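PDB 2JAF: halorhodopsin from Halobacterium salinarum, which works as a light-driven chloride pump of the membrane, with a covalently bound retinal as its chromophore. Local coordinates for residues L67-V72 against F240-F245; A170-V175 against L206-P211; D182-A187 against E194-L199. The protein carries 2 engineered substitutions. All blocks are in the same frame, centred on the assembly; numbering follows the deposited sequence.

Contacts 1 and 2 share the retinal: 240-245 supplies the lysine that carries its end, and 206-211 lays an indole, a phenol ring and a proline along it. Their centres lie about 17 Å apart, yet they touch where Ala241 CB comes 3.6 Å from Tyr210 OH. Contact 3 sits off the pocket, with centres about 19 Å from contact 1 and about 18 Å from contact 2. It shares helix 193-216 with contact 2 and meets contact 1 through Leu199 CD2, 3.9 Å from Phe245 CE2. Between subunits, Leu71 and Val72 of contact 1 pack on Phe171, a residue of the contact 2 range, of a neighbouring subunit.

Contact 1 of 3, residues L67-V72 against F240-F245; sequences LMIPLV and FAKYVF. With RET (retinal), chain G.
Two first torsions bring Ile69 and Lys242 together: Ile69 keeps CG1 beside the backbone N (chi1 -69°), which leaves CG2 anti to that N and facing Lys242, while Lys242 sets CG anti to its carbonyl carbon (chi1 -74°). The Ile69 methyl CG2 then lies 3.7 Å from Lys242 CG and equally near CB, so it bears on the root of the lysine chain, obliquely across it. From CG the lysine runs extended to CE and bends only at its last torsion (chi4 65°), which swings NZ off the line of the chain and into retinal C15. The covalent NZ-C15 distance of 1.3 Å is consistent with a Schiff-base double bond. Ser73 and Ser115 also touch the lysine side chain.

This is the retinal attachment site of the seven-helix microbial rhodopsin fold, where helix 227-255 carries the chromophore. That helix widens into a pi-type turn here: Phe245 N bonds back to Phe240 O at 3.0 Å, round the turn that holds Lys242. Helix 58-82 is irregular as well. Pro70 has no N-H to give to the turn before, and the helix is kinked at Ile69 and Pro70, although Val72 N bonds again to Met68 O at 2.8 Å.

One residue along on both helices, Pro70 CB meets Tyr243 CE1 at 4.3 Å, an apolar contact oblique to the ring. Tyr243 OH and Ser73 OG share a hydrogen bond, which should help hold the ring in place. Ala40 and Tyr77 also pack on Tyr243, and Ile44 on Pro70.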
loop_
_atom_site.group_PDB
_atom_site.type_symbol
_atom_site.label_atom_id
_atom_site.label_comp_id
_atom_site.label_asym_id
_atom_site.label_seq_id
_atom_site.Cartn_x
_atom_site.Cartn_y
_atom_site.Cartn_z
ATOM N N LEU A 67 -13.465 -1.058 -14.485
ATOM C CA LEU A 67 -12.972 0.037 -15.314
ATOM C C LEU A 67 -11.520 0.378 -15.011
ATOM O O LEU A 67 -10.762 0.776 -15.896
ATOM C CB LEU A 67 -13.821 1.296 -15.099
ATOM C CG LEU A 67 -15.099 1.425 -15.925
ATOM C CD1 LEU A 67 -15.867 2.667 -15.490
ATOM C CD2 LEU A 67 -14.735 1.509 -17.406
ATOM N N MET A 68 -11.135 0.227 -13.754
ATOM C CA MET A 68 -9.778 0.557 -13.356
ATOM C C MET A 68 -8.710 -0.447 -13.728
ATOM O O MET A 68 -7.529 -0.120 -13.692
ATOM C CB MET A 68 -9.729 0.816 -11.867
ATOM C CG MET A 68 -10.314 2.160 -11.514
ATOM S SD MET A 68 -9.865 2.549 -9.860
ATOM C CE MET A 68 -11.211 1.765 -8.996
ATOM N N ILE A 69 -9.110 -1.663 -14.075
ATOM C CA ILE A 69 -8.128 -2.663 -14.461
ATOM C C ILE A 69 -7.354 -2.139 -15.667
ATOM O O ILE A 69 -6.124 -2.120 -15.653
ATOM C CB ILE A 69 -8.803 -4.021 -14.768
ATOM C CG1 ILE A 69 -9.347 -4.612 -13.463
ATOM C CG2 ILE A 69 -7.806 -4.975 -15.429
ATOM C CD1 ILE A 69 -10.253 -5.818 -13.636
ATOM N N PRO A 70 -8.057 -1.685 -16.722
ATOM C CA PRO A 70 -7.307 -1.175 -17.872
ATOM C C PRO A 70 -6.689 0.198 -17.599
ATOM O O PRO A 70 -5.721 0.589 -18.251
ATOM C CB PRO A 70 -8.353 -1.151 -18.986
ATOM C CG PRO A 70 -9.635 -0.911 -18.242
ATOM C CD PRO A 70 -9.490 -1.821 -17.049
ATOM N N LEU A 71 -7.244 0.925 -16.629
ATOM C CA LEU A 71 -6.709 2.238 -16.268
ATOM C C LEU A 71 -5.315 2.063 -15.660
ATOM O O LEU A 71 -4.380 2.780 -16.017
ATOM C CB LEU A 71 -7.629 2.940 -15.271
ATOM C CG LEU A 71 -8.856 3.623 -15.879
ATOM C CD1 LEU A 71 -9.788 4.094 -14.773
ATOM C CD2 LEU A 71 -8.399 4.795 -16.741
ATOM N N VAL A 72 -5.183 1.105 -14.745
ATOM C CA VAL A 72 -3.886 0.833 -14.119
ATOM C C VAL A 72 -2.933 0.280 -15.179
ATOM O O VAL A 72 -1.734 0.589 -15.190
ATOM C CB VAL A 72 -4.019 -0.203 -12.974
ATOM C CG1 VAL A 72 -2.634 -0.499 -12.359
ATOM C CG2 VAL A 72 -4.976 0.322 -11.911
ATOM N N PHE A 240 -5.367 -10.997 -22.258
ATOM C CA PHE A 240 -6.371 -11.948 -21.792
ATOM C C PHE A 240 -6.675 -11.872 -20.297
ATOM O O PHE A 240 -7.841 -11.898 -19.895
ATOM C CB PHE A 240 -5.946 -13.373 -22.176
ATOM C CG PHE A 240 -5.990 -13.627 -23.658
ATOM C CD1 PHE A 240 -7.204 -13.868 -24.297
ATOM C CD2 PHE A 240 -4.835 -13.531 -24.429
ATOM C CE1 PHE A 240 -7.267 -14.001 -25.683
ATOM C CE2 PHE A 240 -4.887 -13.661 -25.819
ATOM C CZ PHE A 240 -6.106 -13.895 -26.446
ATOM N N ALA A 241 -5.639 -11.762 -19.470
ATOM C CA ALA A 241 -5.855 -11.715 -18.027
ATOM C C ALA A 241 -6.513 -10.426 -17.556
ATOM O O ALA A 241 -7.098 -10.385 -16.471
ATOM C CB ALA A 241 -4.536 -11.934 -17.286
ATOM N N LYS A 242 -6.409 -9.369 -18.356
ATOM C CA LYS A 242 -7.025 -8.094 -17.987
ATOM C C LYS A 242 -8.196 -7.653 -18.860
ATOM O O LYS A 242 -9.333 -7.565 -18.394
ATOM C CB LYS A 242 -5.995 -6.959 -17.998
ATOM C CG LYS A 242 -5.027 -6.959 -16.839
ATOM C CD LYS A 242 -4.090 -5.763 -16.960
ATOM C CE LYS A 242 -3.229 -5.567 -15.727
ATOM N NZ LYS A 242 -2.305 -6.670 -15.507
ATOM N N TYR A 243 -7.914 -7.362 -20.126
ATOM C CA TYR A 243 -8.953 -6.859 -21.011
ATOM C C TYR A 243 -10.056 -7.863 -21.313
ATOM O O TYR A 243 -11.231 -7.558 -21.095
ATOM C CB TYR A 243 -8.340 -6.319 -22.313
ATOM C CG TYR A 243 -7.075 -5.497 -22.110
ATOM C CD1 TYR A 243 -6.904 -4.706 -20.973
ATOM C CD2 TYR A 243 -6.027 -5.566 -23.028
ATOM C CE1 TYR A 243 -5.707 -4.013 -20.743
ATOM C CE2 TYR A 243 -4.831 -4.880 -22.813
ATOM C CZ TYR A 243 -4.675 -4.113 -21.667
ATOM O OH TYR A 243 -3.468 -3.502 -21.418
ATOM N N VAL A 244 -9.696 -9.048 -21.804
ATOM C CA VAL A 244 -10.704 -10.057 -22.119
ATOM C C VAL A 244 -11.400 -10.495 -20.839
ATOM O O VAL A 244 -12.629 -10.614 -20.800
ATOM C CB VAL A 244 -10.079 -11.288 -22.847
ATOM C CG1 VAL A 244 -11.117 -12.402 -22.999
ATOM C CG2 VAL A 244 -9.591 -10.873 -24.230
ATOM N N PHE A 245 -10.619 -10.704 -19.783
ATOM C CA PHE A 245 -11.167 -11.109 -18.496
ATOM C C PHE A 245 -12.212 -10.104 -18.021
ATOM O O PHE A 245 -13.314 -10.485 -17.612
ATOM C CB PHE A 245 -10.040 -11.219 -17.458
ATOM C CG PHE A 245 -10.524 -11.420 -16.049
ATOM C CD1 PHE A 245 -10.855 -10.330 -15.248
ATOM C CD2 PHE A 245 -10.652 -12.699 -15.521
ATOM C CE1 PHE A 245 -11.308 -10.513 -13.939
ATOM C CE2 PHE A 245 -11.102 -12.891 -14.216
ATOM C CZ PHE A 245 -11.430 -11.797 -13.426
HETATM C C1 RET G . 6.290 -13.428 -10.898
HETATM C C2 RET G . 7.742 -14.011 -10.556
HETATM C C3 RET G . 7.893 -14.731 -9.194
HETATM C C4 RET G . 6.894 -15.975 -9.100
HETATM C C5 RET G . 5.392 -15.648 -9.467
HETATM C C6 RET G . 5.060 -14.416 -10.351
HETATM C C7 RET G . 3.610 -14.096 -10.579
HETATM C C8 RET G . 2.982 -13.050 -11.182
HETATM C C9 RET G . 1.586 -13.016 -11.525
HETATM C C10 RET G . 1.302 -11.852 -12.244
HETATM C C11 RET G . 0.056 -11.536 -12.742
HETATM C C12 RET G . -0.109 -10.371 -13.507
HETATM C C13 RET G . -1.399 -9.916 -14.005
HETATM C C14 RET G . -1.306 -8.678 -14.705
HETATM C C15 RET G . -2.373 -7.908 -15.101
HETATM C C16 RET G . 6.270 -12.026 -10.185
HETATM C C17 RET G . 6.264 -13.248 -12.503
HETATM C C18 RET G . 4.358 -16.619 -8.917
HETATM C C19 RET G . 0.589 -14.275 -11.244
HETATM C C20 RET G . -2.696 -10.725 -13.820
#

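Contact 2 of 3, residues A170-V175 against L206-P211; sequences AFFVVV and LWLGYP. With RET (retinal), chain G.
Trp207, followed outward from its CB, touches both Phe172 and the retinal along its length. CB itself is 3.8 Å from Phe172 CZ and also close to the polyene methyl C19. With CG anti to the carbonyl carbon (chi1 -75°) the indole is carried along the chromophore. CE3 reaches both C19 and Phe172 CE1, the latter at the indole edge, near its plane. On the five-membered side NE1 comes 3.5 Å from the methyl C20, which stands over one face of the indole, offset toward the rim. Farther out on the six-membered ring, CZ3 is met by Val175 CG1 at 4.4 Å.

Helices 158-180 and 193-216 are two members of the seven-helix bundle. Over the segments 170-175 and 206-211 they run antiparallel at 177°, their axes 12.2 Å apart at the closest. That is too wide for backbones to meet, and large aromatic side chains span the interval. Phe172 does most of this from its side: CG is anti to the backbone N (chi1 -179°), sending the ring across toward Trp207. C19 of the retinal lies over one face of that ring. At the edge Leu208 CD2 approaches CE2 at 3.6 Å, near the ring plane and on the outer surface, where lipid is likely.

Tyr210 covers a face of the polyene: its ring lies flat on it, with retinal C12 3.4 Å above the ring plane and over the centre. The hydroxyl is held by a hydrogen bond to Asp238, and Trp112 stacks edge-to-face against the ring. Pro211, at the kink of its helix, sets CB 3.6 Å from retinal C5, beside the cyclohexene ring.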
loop_
_atom_site.group_PDB
_atom_site.type_symbol
_atom_site.label_atom_id
_atom_site.label_comp_id
_atom_site.label_asym_id
_atom_site.label_seq_id
_atom_site.Cartn_x
_atom_site.Cartn_y
_atom_site.Cartn_z
ATOM N N ALA A 170 4.934 -18.981 -3.283
ATOM C CA ALA A 170 4.208 -19.341 -2.069
ATOM C C ALA A 170 3.032 -18.385 -1.845
ATOM O O ALA A 170 1.942 -18.810 -1.471
ATOM C CB ALA A 170 5.147 -19.312 -0.871
ATOM N N PHE A 171 3.251 -17.092 -2.061
ATOM C CA PHE A 171 2.172 -16.126 -1.896
ATOM C C PHE A 171 1.087 -16.393 -2.935
ATOM O O PHE A 171 -0.110 -16.277 -2.651
ATOM C CB PHE A 171 2.690 -14.697 -2.059
ATOM C CG PHE A 171 3.374 -14.156 -0.835
ATOM C CD1 PHE A 171 2.666 -13.971 0.347
ATOM C CD2 PHE A 171 4.719 -13.797 -0.875
ATOM C CE1 PHE A 171 3.287 -13.430 1.482
ATOM C CE2 PHE A 171 5.346 -13.255 0.251
ATOM C CZ PHE A 171 4.628 -13.073 1.426
ATOM N N PHE A 172 1.520 -16.760 -4.137
ATOM C CA PHE A 172 0.603 -17.051 -5.235
ATOM C C PHE A 172 -0.315 -18.196 -4.827
ATOM O O PHE A 172 -1.516 -18.178 -5.117
ATOM C CB PHE A 172 1.418 -17.408 -6.486
ATOM C CG PHE A 172 0.586 -17.709 -7.710
ATOM C CD1 PHE A 172 -0.607 -17.033 -7.955
ATOM C CD2 PHE A 172 1.038 -18.628 -8.652
ATOM C CE1 PHE A 172 -1.341 -17.267 -9.126
ATOM C CE2 PHE A 172 0.321 -18.874 -9.827
ATOM C CZ PHE A 172 -0.873 -18.191 -10.065
ATOM N N VAL A 173 0.247 -19.186 -4.140
ATOM C CA VAL A 173 -0.536 -20.331 -3.691
ATOM C C VAL A 173 -1.594 -19.905 -2.675
ATOM O O VAL A 173 -2.689 -20.464 -2.644
ATOM C CB VAL A 173 0.373 -21.431 -3.088
ATOM C CG1 VAL A 173 -0.469 -22.492 -2.381
ATOM C CG2 VAL A 173 1.183 -22.091 -4.203
ATOM N N VAL A 174 -1.277 -18.912 -1.846
ATOM C CA VAL A 174 -2.244 -18.420 -0.865
ATOM C C VAL A 174 -3.417 -17.801 -1.617
ATOM O O VAL A 174 -4.580 -18.003 -1.256
ATOM C CB VAL A 174 -1.637 -17.351 0.059
ATOM C CG1 VAL A 174 -2.718 -16.795 0.982
ATOM C CG2 VAL A 174 -0.499 -17.952 0.876
ATOM N N VAL A 175 -3.105 -17.045 -2.665
ATOM C CA VAL A 175 -4.134 -16.415 -3.486
ATOM C C VAL A 175 -5.020 -17.475 -4.134
ATOM O O VAL A 175 -6.252 -17.398 -4.072
ATOM C CB VAL A 175 -3.513 -15.549 -4.612
ATOM C CG1 VAL A 175 -4.593 -15.107 -5.594
ATOM C CG2 VAL A 175 -2.817 -14.332 -4.008
ATOM N N LEU A 206 -4.222 -18.296 -16.800
ATOM C CA LEU A 206 -3.476 -17.142 -17.290
ATOM C C LEU A 206 -2.436 -16.640 -16.282
ATOM O O LEU A 206 -1.317 -16.302 -16.669
ATOM C CB LEU A 206 -4.438 -16.020 -17.668
ATOM C CG LEU A 206 -5.434 -16.423 -18.765
ATOM C CD1 LEU A 206 -6.441 -15.307 -18.981
ATOM C CD2 LEU A 206 -4.688 -16.727 -20.056
ATOM N N TRP A 207 -2.792 -16.596 -14.999
ATOM C CA TRP A 207 -1.834 -16.121 -13.999
ATOM C C TRP A 207 -0.602 -17.027 -13.917
ATOM O O TRP A 207 0.502 -16.559 -13.615
ATOM C CB TRP A 207 -2.511 -15.976 -12.624
ATOM C CG TRP A 207 -3.407 -14.749 -12.519
ATOM C CD1 TRP A 207 -4.281 -14.284 -13.469
ATOM C CD2 TRP A 207 -3.592 -13.908 -11.364
ATOM N NE1 TRP A 207 -4.997 -13.219 -12.974
ATOM C CE2 TRP A 207 -4.596 -12.967 -11.687
ATOM C CE3 TRP A 207 -3.008 -13.866 -10.088
ATOM C CZ2 TRP A 207 -5.034 -11.992 -10.779
ATOM C CZ3 TRP A 207 -3.443 -12.894 -9.182
ATOM C CH2 TRP A 207 -4.447 -11.972 -9.535
ATOM N N LEU A 208 -0.777 -18.317 -14.195
ATOM C CA LEU A 208 0.354 -19.242 -14.176
ATOM C C LEU A 208 1.331 -18.911 -15.304
ATOM O O LEU A 208 2.516 -19.250 -15.232
ATOM C CB LEU A 208 -0.138 -20.688 -14.322
ATOM C CG LEU A 208 -0.656 -21.362 -13.053
ATOM C CD1 LEU A 208 -1.414 -22.635 -13.393
ATOM C CD2 LEU A 208 0.532 -21.674 -12.151
ATOM N N GLY A 209 0.839 -18.251 -16.349
ATOM C CA GLY A 209 1.709 -17.893 -17.453
ATOM C C GLY A 209 2.796 -16.896 -17.066
ATOM O O GLY A 209 3.901 -16.934 -17.610
ATOM N N TYR A 210 2.504 -16.001 -16.123
ATOM C CA TYR A 210 3.503 -15.001 -15.745
ATOM C C TYR A 210 4.793 -15.572 -15.154
ATOM O O TYR A 210 5.882 -15.196 -15.585
ATOM C CB TYR A 210 2.884 -13.947 -14.818
ATOM C CG TYR A 210 1.832 -13.121 -15.528
ATOM C CD1 TYR A 210 0.535 -13.613 -15.709
ATOM C CD2 TYR A 210 2.133 -11.856 -16.035
ATOM C CE1 TYR A 210 -0.440 -12.856 -16.378
ATOM C CE2 TYR A 210 1.168 -11.092 -16.707
ATOM C CZ TYR A 210 -0.115 -11.598 -16.872
ATOM O OH TYR A 210 -1.073 -10.840 -17.509
ATOM N N PRO A 211 4.701 -16.483 -14.168
ATOM C CA PRO A 211 5.965 -17.012 -13.638
ATOM C C PRO A 211 6.710 -17.882 -14.656
ATOM O O PRO A 211 7.925 -18.058 -14.560
ATOM C CB PRO A 211 5.531 -17.786 -12.390
ATOM C CG PRO A 211 4.075 -18.138 -12.662
ATOM C CD PRO A 211 3.568 -16.865 -13.307
HETATM C C1 RET G . 6.290 -13.428 -10.898
HETATM C C2 RET G . 7.742 -14.011 -10.556
HETATM C C3 RET G . 7.893 -14.731 -9.194
HETATM C C4 RET G . 6.894 -15.975 -9.100
HETATM C C5 RET G . 5.392 -15.648 -9.467
HETATM C C6 RET G . 5.060 -14.416 -10.351
HETATM C C7 RET G . 3.610 -14.096 -10.579
HETATM C C8 RET G . 2.982 -13.050 -11.182
HETATM C C9 RET G . 1.586 -13.016 -11.525
HETATM C C10 RET G . 1.302 -11.852 -12.244
HETATM C C11 RET G . 0.056 -11.536 -12.742
HETATM C C12 RET G . -0.109 -10.371 -13.507
HETATM C C13 RET G . -1.399 -9.916 -14.005
HETATM C C14 RET G . -1.306 -8.678 -14.705
HETATM C C15 RET G . -2.373 -7.908 -15.101
HETATM C C16 RET G . 6.270 -12.026 -10.185
HETATM C C17 RET G . 6.264 -13.248 -12.503
HETATM C C18 RET G . 4.358 -16.619 -8.917
HETATM C C19 RET G . 0.589 -14.275 -11.244
HETATM C C20 RET G . -2.696 -10.725 -13.820
#

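Contact 3 of 3, residues D182-A187 against E194-L199; sequences DWAASA and EIFDTL
The ring of Phe196 has the carbonyl oxygen of Trp183 over one face, 3.9 Å above its plane and offset toward the rim, while its own CE1 comes to the edge of the Trp183 indole, near the indole plane. Ala184 meets the phenyl obliquely: its CA is 3.5 Å from CE2, and its CB is also near that atom. CZ, the tip, sits 3.9 Å from Trp183 CB. At the root, Ala187 CB packs 3.7 Å from Phe196 CB and lies oblique to the ring near CG. With CG anti to the backbone N (chi1 176°), the phenyl crosses from its helix to lie along the turn formed by Trp183, Ala184 and Ala187.

The two segments belong to a tight helical hairpin: the short helix 182-190, which follows transmembrane helix 158-180, turns back into helix 193-216. The axes of 182-187 and 194-199 come within 9.6 Å and run roughly antiparallel, at 150°. By analogy with other microbial rhodopsins, this end of the bundle is probably the cytoplasmic one. The small alanines let the backbone of the first helix come close to the phenyl. An alanine in place of Phe196 would remove the ring that fills the angle between the helices, and would probably leave a gap against Trp183 and Ala184.

Leu123 of helix 106-127 also touches Phe196. The Trp183 indole runs on toward Leu134 and Val137, and its NE1 bonds to Ser133 OG, which also binds Asp182 OD2. At the start of the short helix, Asp182 O takes two bonds from Ser186, from N at 3.0 Å and from OG at 2.8 Å, arriving from opposite faces of the carbonyl plane.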
loop_
_atom_site.group_PDB
_atom_site.type_symbol
_atom_site.label_atom_id
_atom_site.label_comp_id
_atom_site.label_asym_id
_atom_site.label_seq_id
_atom_site.Cartn_x
_atom_site.Cartn_y
_atom_site.Cartn_z
ATOM N N ASP A 182 -13.085 -21.039 0.010
ATOM C CA ASP A 182 -14.144 -20.137 0.460
ATOM C C ASP A 182 -14.736 -19.160 -0.557
ATOM O O ASP A 182 -15.920 -18.845 -0.478
ATOM C CB ASP A 182 -13.694 -19.378 1.715
ATOM C CG ASP A 182 -12.541 -18.447 1.452
ATOM O OD1 ASP A 182 -11.537 -18.893 0.862
ATOM O OD2 ASP A 182 -12.636 -17.268 1.849
ATOM N N TRP A 183 -13.941 -18.682 -1.509
ATOM C CA TRP A 183 -14.474 -17.764 -2.511
ATOM C C TRP A 183 -15.478 -18.484 -3.411
ATOM O O TRP A 183 -16.427 -17.875 -3.907
ATOM C CB TRP A 183 -13.342 -17.167 -3.358
ATOM C CG TRP A 183 -12.633 -16.029 -2.679
ATOM C CD1 TRP A 183 -12.341 -15.922 -1.348
ATOM C CD2 TRP A 183 -12.087 -14.861 -3.304
ATOM N NE1 TRP A 183 -11.648 -14.762 -1.108
ATOM C CE2 TRP A 183 -11.477 -14.091 -2.289
ATOM C CE3 TRP A 183 -12.051 -14.391 -4.622
ATOM C CZ2 TRP A 183 -10.839 -12.875 -2.550
ATOM C CZ3 TRP A 183 -11.416 -13.182 -4.883
ATOM C CH2 TRP A 183 -10.819 -12.438 -3.852
ATOM N N ALA A 184 -15.268 -19.782 -3.611
ATOM C CA ALA A 184 -16.163 -20.582 -4.445
ATOM C C ALA A 184 -17.469 -20.863 -3.710
ATOM O O ALA A 184 -18.545 -20.853 -4.313
ATOM C CB ALA A 184 -15.490 -21.890 -4.830
ATOM N N ALA A 185 -17.368 -21.116 -2.409
ATOM C CA ALA A 185 -18.545 -21.393 -1.598
ATOM C C ALA A 185 -19.385 -20.128 -1.475
ATOM O O ALA A 185 -20.612 -20.189 -1.396
ATOM C CB ALA A 185 -18.129 -21.887 -0.219
ATOM N N SER A 186 -18.717 -18.980 -1.463
ATOM C CA SER A 186 -19.413 -17.707 -1.359
ATOM C C SER A 186 -20.180 -17.410 -2.643
ATOM O O SER A 186 -21.325 -16.961 -2.599
ATOM C CB SER A 186 -18.420 -16.585 -1.068
ATOM O OG SER A 186 -17.786 -16.800 0.183
ATOM N N ALA A 187 -19.553 -17.674 -3.785
ATOM C CA ALA A 187 -20.197 -17.432 -5.071
ATOM C C ALA A 187 -21.467 -18.271 -5.192
ATOM O O ALA A 187 -22.472 -17.822 -5.748
ATOM C CB ALA A 187 -19.237 -17.766 -6.204
ATOM N N GLU A 194 -21.706 -19.939 -11.514
ATOM C CA GLU A 194 -21.461 -20.188 -12.936
ATOM C C GLU A 194 -20.409 -19.259 -13.539
ATOM O O GLU A 194 -19.459 -19.718 -14.176
ATOM C CB GLU A 194 -22.768 -20.055 -13.725
ATOM C CG GLU A 194 -23.361 -18.646 -13.722
ATOM C CD GLU A 194 -23.547 -18.083 -12.318
ATOM O OE1 GLU A 194 -24.408 -18.595 -11.568
ATOM O OE2 GLU A 194 -22.823 -17.128 -11.962
ATOM N N ILE A 195 -20.581 -17.954 -13.351
ATOM C CA ILE A 195 -19.628 -16.990 -13.889
ATOM C C ILE A 195 -18.306 -17.049 -13.116
ATOM O O ILE A 195 -17.228 -16.887 -13.691
ATOM C CB ILE A 195 -20.204 -15.553 -13.849
ATOM C CG1 ILE A 195 -19.178 -14.561 -14.405
ATOM C CG2 ILE A 195 -20.620 -15.194 -12.433
ATOM C CD1 ILE A 195 -18.778 -14.840 -15.853
ATOM N N PHE A 196 -18.390 -17.292 -11.812
ATOM C CA PHE A 196 -17.188 -17.385 -10.992
ATOM C C PHE A 196 -16.311 -18.538 -11.479
ATOM O O PHE A 196 -15.100 -18.387 -11.622
ATOM C CB PHE A 196 -17.548 -17.626 -9.523
ATOM C CG PHE A 196 -16.351 -17.820 -8.634
ATOM C CD1 PHE A 196 -15.569 -16.735 -8.249
ATOM C CD2 PHE A 196 -15.981 -19.092 -8.210
ATOM C CE1 PHE A 196 -14.431 -16.917 -7.452
ATOM C CE2 PHE A 196 -14.847 -19.283 -7.414
ATOM C CZ PHE A 196 -14.075 -18.189 -7.039
ATOM N N ASP A 197 -16.928 -19.692 -11.715
ATOM C CA ASP A 197 -16.195 -20.871 -12.177
ATOM C C ASP A 197 -15.497 -20.615 -13.513
ATOM O O ASP A 197 -14.386 -21.097 -13.745
ATOM C CB ASP A 197 -17.132 -22.081 -12.294
ATOM C CG ASP A 197 -17.560 -22.625 -10.939
ATOM O OD1 ASP A 197 -16.863 -22.368 -9.935
ATOM O OD2 ASP A 197 -18.587 -23.332 -10.876
ATOM N N THR A 198 -16.151 -19.862 -14.392
ATOM C CA THR A 198 -15.563 -19.524 -15.682
ATOM C C THR A 198 -14.361 -18.606 -15.465
ATOM O O THR A 198 -13.272 -18.841 -15.999
ATOM C CB THR A 198 -16.583 -18.791 -16.578
ATOM O OG1 THR A 198 -17.605 -19.709 -16.980
ATOM C CG2 THR A 198 -15.906 -18.214 -17.816
ATOM N N LEU A 199 -14.566 -17.561 -14.672
ATOM C CA LEU A 199 -13.508 -16.589 -14.405
ATOM C C LEU A 199 -12.353 -17.187 -13.618
ATOM O O LEU A 199 -11.202 -16.773 -13.780
ATOM C CB LEU A 199 -14.084 -15.378 -13.660
ATOM C CG LEU A 199 -15.128 -14.571 -14.446
ATOM C CD1 LEU A 199 -15.650 -13.428 -13.588
ATOM C CD2 LEU A 199 -14.509 -14.028 -15.732
#